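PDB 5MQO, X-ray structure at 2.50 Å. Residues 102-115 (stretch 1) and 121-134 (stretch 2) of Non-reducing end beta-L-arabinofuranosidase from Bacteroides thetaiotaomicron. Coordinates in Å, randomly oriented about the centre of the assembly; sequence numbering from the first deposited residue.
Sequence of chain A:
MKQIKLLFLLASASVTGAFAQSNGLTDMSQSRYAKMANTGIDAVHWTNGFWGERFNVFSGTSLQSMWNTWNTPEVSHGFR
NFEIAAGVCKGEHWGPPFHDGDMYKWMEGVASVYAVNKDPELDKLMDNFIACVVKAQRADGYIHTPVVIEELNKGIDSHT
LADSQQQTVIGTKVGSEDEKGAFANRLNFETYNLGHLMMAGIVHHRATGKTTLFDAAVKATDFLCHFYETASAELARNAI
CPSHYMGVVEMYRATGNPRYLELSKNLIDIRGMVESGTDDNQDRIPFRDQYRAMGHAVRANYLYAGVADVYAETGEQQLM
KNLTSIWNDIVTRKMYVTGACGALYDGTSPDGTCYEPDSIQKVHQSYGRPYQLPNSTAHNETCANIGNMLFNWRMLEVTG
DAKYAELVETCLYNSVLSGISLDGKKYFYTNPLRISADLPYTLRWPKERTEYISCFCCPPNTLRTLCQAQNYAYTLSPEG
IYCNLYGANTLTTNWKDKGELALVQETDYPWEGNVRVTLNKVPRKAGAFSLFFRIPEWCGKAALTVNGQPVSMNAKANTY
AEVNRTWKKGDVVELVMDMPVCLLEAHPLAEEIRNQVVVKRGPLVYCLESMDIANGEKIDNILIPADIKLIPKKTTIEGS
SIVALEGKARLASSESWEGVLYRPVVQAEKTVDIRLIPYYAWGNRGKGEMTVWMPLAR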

# COMPACT_ATOMS: atom_id res chain seq x y z
N ASP A 102 -8.81 4.30 -16.53
CA ASP A 102 -7.54 3.58 -16.43
C ASP A 102 -6.39 4.45 -16.94
O ASP A 102 -5.36 4.54 -16.29
CB ASP A 102 -7.60 2.28 -17.25
CG ASP A 102 -8.38 1.17 -16.54
OD1 ASP A 102 -8.91 1.41 -15.42
OD2 ASP A 102 -8.43 0.04 -17.11
N MET A 103 -6.60 5.09 -18.09
CA MET A 103 -5.61 5.93 -18.74
C MET A 103 -5.17 7.13 -17.93
O MET A 103 -4.03 7.55 -18.04
CB MET A 103 -6.16 6.47 -20.04
CG MET A 103 -6.35 5.40 -21.11
SD MET A 103 -6.31 6.08 -22.78
CE MET A 103 -7.54 7.40 -22.64
N TYR A 104 -6.09 7.70 -17.16
CA TYR A 104 -5.78 8.81 -16.25
C TYR A 104 -4.89 8.35 -15.12
O TYR A 104 -4.12 9.14 -14.62
CB TYR A 104 -7.05 9.43 -15.64
CG TYR A 104 -8.02 10.02 -16.64
CD1 TYR A 104 -7.61 10.92 -17.62
CD2 TYR A 104 -9.38 9.70 -16.58
CE1 TYR A 104 -8.51 11.47 -18.52
CE2 TYR A 104 -10.29 10.24 -17.48
CZ TYR A 104 -9.86 11.13 -18.45
OH TYR A 104 -10.78 11.66 -19.33
N LYS A 105 -5.05 7.10 -14.67
CA LYS A 105 -4.16 6.51 -13.66
C LYS A 105 -2.79 6.25 -14.25
O LYS A 105 -1.81 6.59 -13.64
CB LYS A 105 -4.75 5.24 -13.01
CG LYS A 105 -5.83 5.55 -11.97
CD LYS A 105 -6.46 4.32 -11.35
CE LYS A 105 -7.51 3.68 -12.25
NZ LYS A 105 -8.24 2.55 -11.61
N TRP A 106 -2.76 5.65 -15.44
CA TRP A 106 -1.52 5.42 -16.19
C TRP A 106 -0.72 6.71 -16.30
O TRP A 106 0.45 6.78 -15.92
CB TRP A 106 -1.84 4.86 -17.59
CG TRP A 106 -0.63 4.69 -18.53
CD1 TRP A 106 0.23 3.63 -18.57
CD2 TRP A 106 -0.18 5.60 -19.55
NE1 TRP A 106 1.18 3.82 -19.53
CE2 TRP A 106 0.96 5.02 -20.15
CE3 TRP A 106 -0.63 6.85 -20.00
CZ2 TRP A 106 1.67 5.64 -21.19
CZ3 TRP A 106 0.08 7.47 -21.05
CH2 TRP A 106 1.22 6.86 -21.63
N MET A 107 -1.40 7.73 -16.82
CA MET A 107 -0.84 9.06 -17.09
C MET A 107 -0.33 9.71 -15.79
O MET A 107 0.73 10.32 -15.77
CB MET A 107 -1.92 9.89 -17.80
CG MET A 107 -1.86 11.39 -17.66
SD MET A 107 -0.69 12.11 -18.79
CE MET A 107 -0.43 13.61 -17.85
N GLU A 108 -1.08 9.55 -14.71
CA GLU A 108 -0.66 10.03 -13.40
C GLU A 108 0.66 9.37 -13.01
O GLU A 108 1.58 10.02 -12.49
CB GLU A 108 -1.74 9.72 -12.36
CG GLU A 108 -1.49 10.25 -10.96
CD GLU A 108 -2.59 9.85 -9.96
OE1 GLU A 108 -3.79 9.66 -10.37
OE2 GLU A 108 -2.23 9.73 -8.75
N GLY A 109 0.74 8.07 -13.29
CA GLY A 109 1.98 7.33 -13.20
C GLY A 109 3.10 7.88 -14.07
O GLY A 109 4.22 8.01 -13.58
N VAL A 110 2.82 8.20 -15.33
CA VAL A 110 3.84 8.78 -16.21
C VAL A 110 4.38 10.09 -15.61
O VAL A 110 5.59 10.29 -15.54
CB VAL A 110 3.32 9.02 -17.66
CG1 VAL A 110 4.32 9.82 -18.48
CG2 VAL A 110 3.05 7.71 -18.40
N ALA A 111 3.48 10.97 -15.16
CA ALA A 111 3.87 12.24 -14.52
C ALA A 111 4.67 12.06 -13.26
O ALA A 111 5.46 12.92 -12.91
CB ALA A 111 2.63 13.06 -14.18
N SER A 112 4.42 10.97 -12.55
CA SER A 112 5.03 10.73 -11.26
C SER A 112 6.47 10.31 -11.42
O SER A 112 7.35 10.71 -10.65
CB SER A 112 4.23 9.65 -10.53
OG SER A 112 2.91 10.11 -10.25
N VAL A 113 6.66 9.45 -12.42
CA VAL A 113 7.96 9.02 -12.92
C VAL A 113 8.76 10.19 -13.49
O VAL A 113 9.94 10.34 -13.18
CB VAL A 113 7.76 7.95 -14.02
CG1 VAL A 113 9.01 7.73 -14.87
CG2 VAL A 113 7.29 6.64 -13.39
N TYR A 114 8.12 10.98 -14.34
CA TYR A 114 8.72 12.21 -14.87
C TYR A 114 9.23 13.14 -13.78
O TYR A 114 10.31 13.69 -13.91
CB TYR A 114 7.72 12.96 -15.77
CG TYR A 114 8.25 14.25 -16.32
CD1 TYR A 114 9.00 14.29 -17.50
CD2 TYR A 114 8.01 15.45 -15.65
CE1 TYR A 114 9.50 15.49 -17.98
CE2 TYR A 114 8.50 16.64 -16.13
CZ TYR A 114 9.23 16.67 -17.29
OH TYR A 114 9.69 17.89 -17.76
N ALA A 115 8.49 13.30 -12.69
CA ALA A 115 8.94 14.18 -11.59
C ALA A 115 10.34 13.83 -11.08
O ALA A 115 11.11 14.70 -10.65
CB ALA A 115 7.93 14.17 -10.45
N GLU A 121 11.03 12.99 -23.40
CA GLU A 121 10.12 12.14 -24.18
C GLU A 121 8.82 11.80 -23.44
O GLU A 121 7.80 11.57 -24.09
CB GLU A 121 10.79 10.85 -24.69
CG GLU A 121 11.60 11.07 -25.98
CD GLU A 121 11.48 9.93 -26.99
OE1 GLU A 121 11.27 8.76 -26.60
OE2 GLU A 121 11.60 10.22 -28.20
N LEU A 122 8.85 11.76 -22.11
CA LEU A 122 7.60 11.64 -21.33
C LEU A 122 6.80 12.95 -21.36
O LEU A 122 5.57 12.90 -21.48
CB LEU A 122 7.87 11.20 -19.88
CG LEU A 122 8.41 9.78 -19.65
CD1 LEU A 122 8.44 9.46 -18.16
CD2 LEU A 122 7.63 8.71 -20.41
N ASP A 123 7.49 14.10 -21.27
CA ASP A 123 6.80 15.39 -21.19
C ASP A 123 5.98 15.63 -22.44
O ASP A 123 4.87 16.16 -22.37
CB ASP A 123 7.78 16.54 -20.98
CG ASP A 123 7.10 17.83 -20.55
OD1 ASP A 123 5.97 17.80 -20.03
OD2 ASP A 123 7.70 18.89 -20.73
N LYS A 124 6.52 15.21 -23.58
CA LYS A 124 5.83 15.30 -24.88
C LYS A 124 4.67 14.31 -25.01
O LYS A 124 3.55 14.69 -25.38
CB LYS A 124 6.85 15.13 -26.02
CG LYS A 124 7.80 16.32 -26.09
CD LYS A 124 9.18 16.01 -26.68
CE LYS A 124 10.17 17.13 -26.34
NZ LYS A 124 11.28 17.28 -27.32
N LEU A 125 4.95 13.05 -24.68
CA LEU A 125 3.91 12.01 -24.55
C LEU A 125 2.76 12.43 -23.62
O LEU A 125 1.61 12.03 -23.84
CB LEU A 125 4.55 10.72 -24.05
CG LEU A 125 3.67 9.55 -23.63
CD1 LEU A 125 2.73 9.09 -24.73
CD2 LEU A 125 4.58 8.42 -23.18
N MET A 126 3.06 13.21 -22.58
CA MET A 126 2.01 13.78 -21.72
C MET A 126 1.21 14.90 -22.41
O MET A 126 -0.02 14.87 -22.43
CB MET A 126 2.61 14.26 -20.38
CG MET A 126 2.98 13.08 -19.48
SD MET A 126 3.35 13.47 -17.76
CE MET A 126 4.94 14.28 -17.92
N ASP A 127 1.93 15.87 -22.98
CA ASP A 127 1.32 16.96 -23.74
C ASP A 127 0.39 16.49 -24.85
O ASP A 127 -0.61 17.17 -25.13
CB ASP A 127 2.38 17.88 -24.36
CG ASP A 127 2.98 18.86 -23.36
OD1 ASP A 127 2.46 19.02 -22.22
OD2 ASP A 127 3.97 19.51 -23.74
N ASN A 128 0.70 15.36 -25.46
CA ASN A 128 -0.22 14.74 -26.42
C ASN A 128 -1.45 14.10 -25.77
O ASN A 128 -2.56 14.22 -26.29
CB ASN A 128 0.49 13.73 -27.33
CG ASN A 128 1.22 14.41 -28.48
OD1 ASN A 128 0.64 15.28 -29.15
ND2 ASN A 128 2.48 14.04 -28.70
N PHE A 129 -1.27 13.40 -24.66
CA PHE A 129 -2.40 12.83 -23.94
C PHE A 129 -3.36 13.93 -23.50
O PHE A 129 -4.57 13.84 -23.72
CB PHE A 129 -1.93 12.02 -22.73
CG PHE A 129 -3.05 11.34 -22.00
CD1 PHE A 129 -3.55 10.13 -22.46
CD2 PHE A 129 -3.62 11.92 -20.88
CE1 PHE A 129 -4.59 9.50 -21.80
CE2 PHE A 129 -4.66 11.29 -20.22
CZ PHE A 129 -5.15 10.08 -20.68
N ILE A 130 -2.78 14.97 -22.92
CA ILE A 130 -3.51 16.14 -22.43
C ILE A 130 -4.28 16.89 -23.55
O ILE A 130 -5.45 17.25 -23.37
CB ILE A 130 -2.54 17.09 -21.70
CG1 ILE A 130 -2.01 16.42 -20.43
CG2 ILE A 130 -3.20 18.42 -21.35
CD1 ILE A 130 -0.70 16.99 -19.93
N ALA A 131 -3.63 17.12 -24.69
CA ALA A 131 -4.30 17.74 -25.85
C ALA A 131 -5.60 17.05 -26.26
O ALA A 131 -6.58 17.71 -26.58
CB ALA A 131 -3.35 17.79 -27.04
N CYS A 132 -5.60 15.71 -26.26
CA CYS A 132 -6.80 14.91 -26.57
C CYS A 132 -7.86 15.06 -25.50
O CYS A 132 -9.05 15.12 -25.81
CB CYS A 132 -6.47 13.43 -26.68
SG CYS A 132 -5.29 13.00 -27.97
N VAL A 133 -7.43 15.07 -24.24
CA VAL A 133 -8.34 15.26 -23.12
C VAL A 133 -9.01 16.64 -23.20
O VAL A 133 -10.24 16.72 -23.12
CB VAL A 133 -7.61 15.10 -21.76
CG1 VAL A 133 -8.48 15.56 -20.60
CG2 VAL A 133 -7.20 13.65 -21.55
N VAL A 134 -8.21 17.69 -23.39
CA VAL A 134 -8.70 19.09 -23.44
C VAL A 134 -9.65 19.30 -24.62
O VAL A 134 -10.68 19.96 -24.47
CB VAL A 134 -7.53 20.13 -23.47
CG1 VAL A 134 -8.02 21.55 -23.78
CG2 VAL A 134 -6.78 20.12 -22.15

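Residues 102-115 and 121-134 are both helical and run roughly antiparallel: their N-to-C directions differ by 151° and their axes approach to 9.9 Å. No hydrogen bond crosses between them, so the 732 Å² they bury, both sides summed, rests on apolar packing.

Phe129 contributes most, with 115 Å² covered. Its CA-to-CB bond points toward the first helix, and with chi1 at -177° (t) the ring reaches among Met103, Tyr104 and Met107. Met107 CB lies over one face, 4.2 Å from the centroid of the Phe129 ring and 24° off its normal, a CH-pi contact; Met107 SD approaches Phe129 CD2 obliquely at 3.6 Å. The ring edge is met by Met103 CE, 3.7 Å from Phe129 CE1, and by Tyr104 CD1, 3.9 Å from Phe129 CE2. A flat ring suits this site because face and edge are both engaged.

Met126, with 93 Å² covered, is the knob of the interface. Its CA-to-CB bond points sideways, yet the flexible thioether chain (m, t, m) brings its end into a hole formed by Met107, Val110, Ala111 and Tyr114. Met126 SD lies against the small Ala111, 3.5 Å from Ala111 CA and 3.7 Å from Ala111 CB. Met126 CG meets Val110 CG1 at 3.7 Å, while Met126 SD lies 3.8 Å from Met107 CE.

Tyr114, with 80 Å² covered, forms another part of that hole. Met126 CE sits over its face, 4.1 Å from the Tyr114 ring centroid and 29° off the normal. The same ring places CE1 of Tyr114 3.6 Å from Asp123 CB, a contact made through the Asp123 methylene carbon, while both Asp123 carboxylate oxygens are hydrogen-bonded elsewhere in the structure. Nearby, branched Leu122 extends the apolar surface, its CD1 packing 3.8 Å from Val113 CG1.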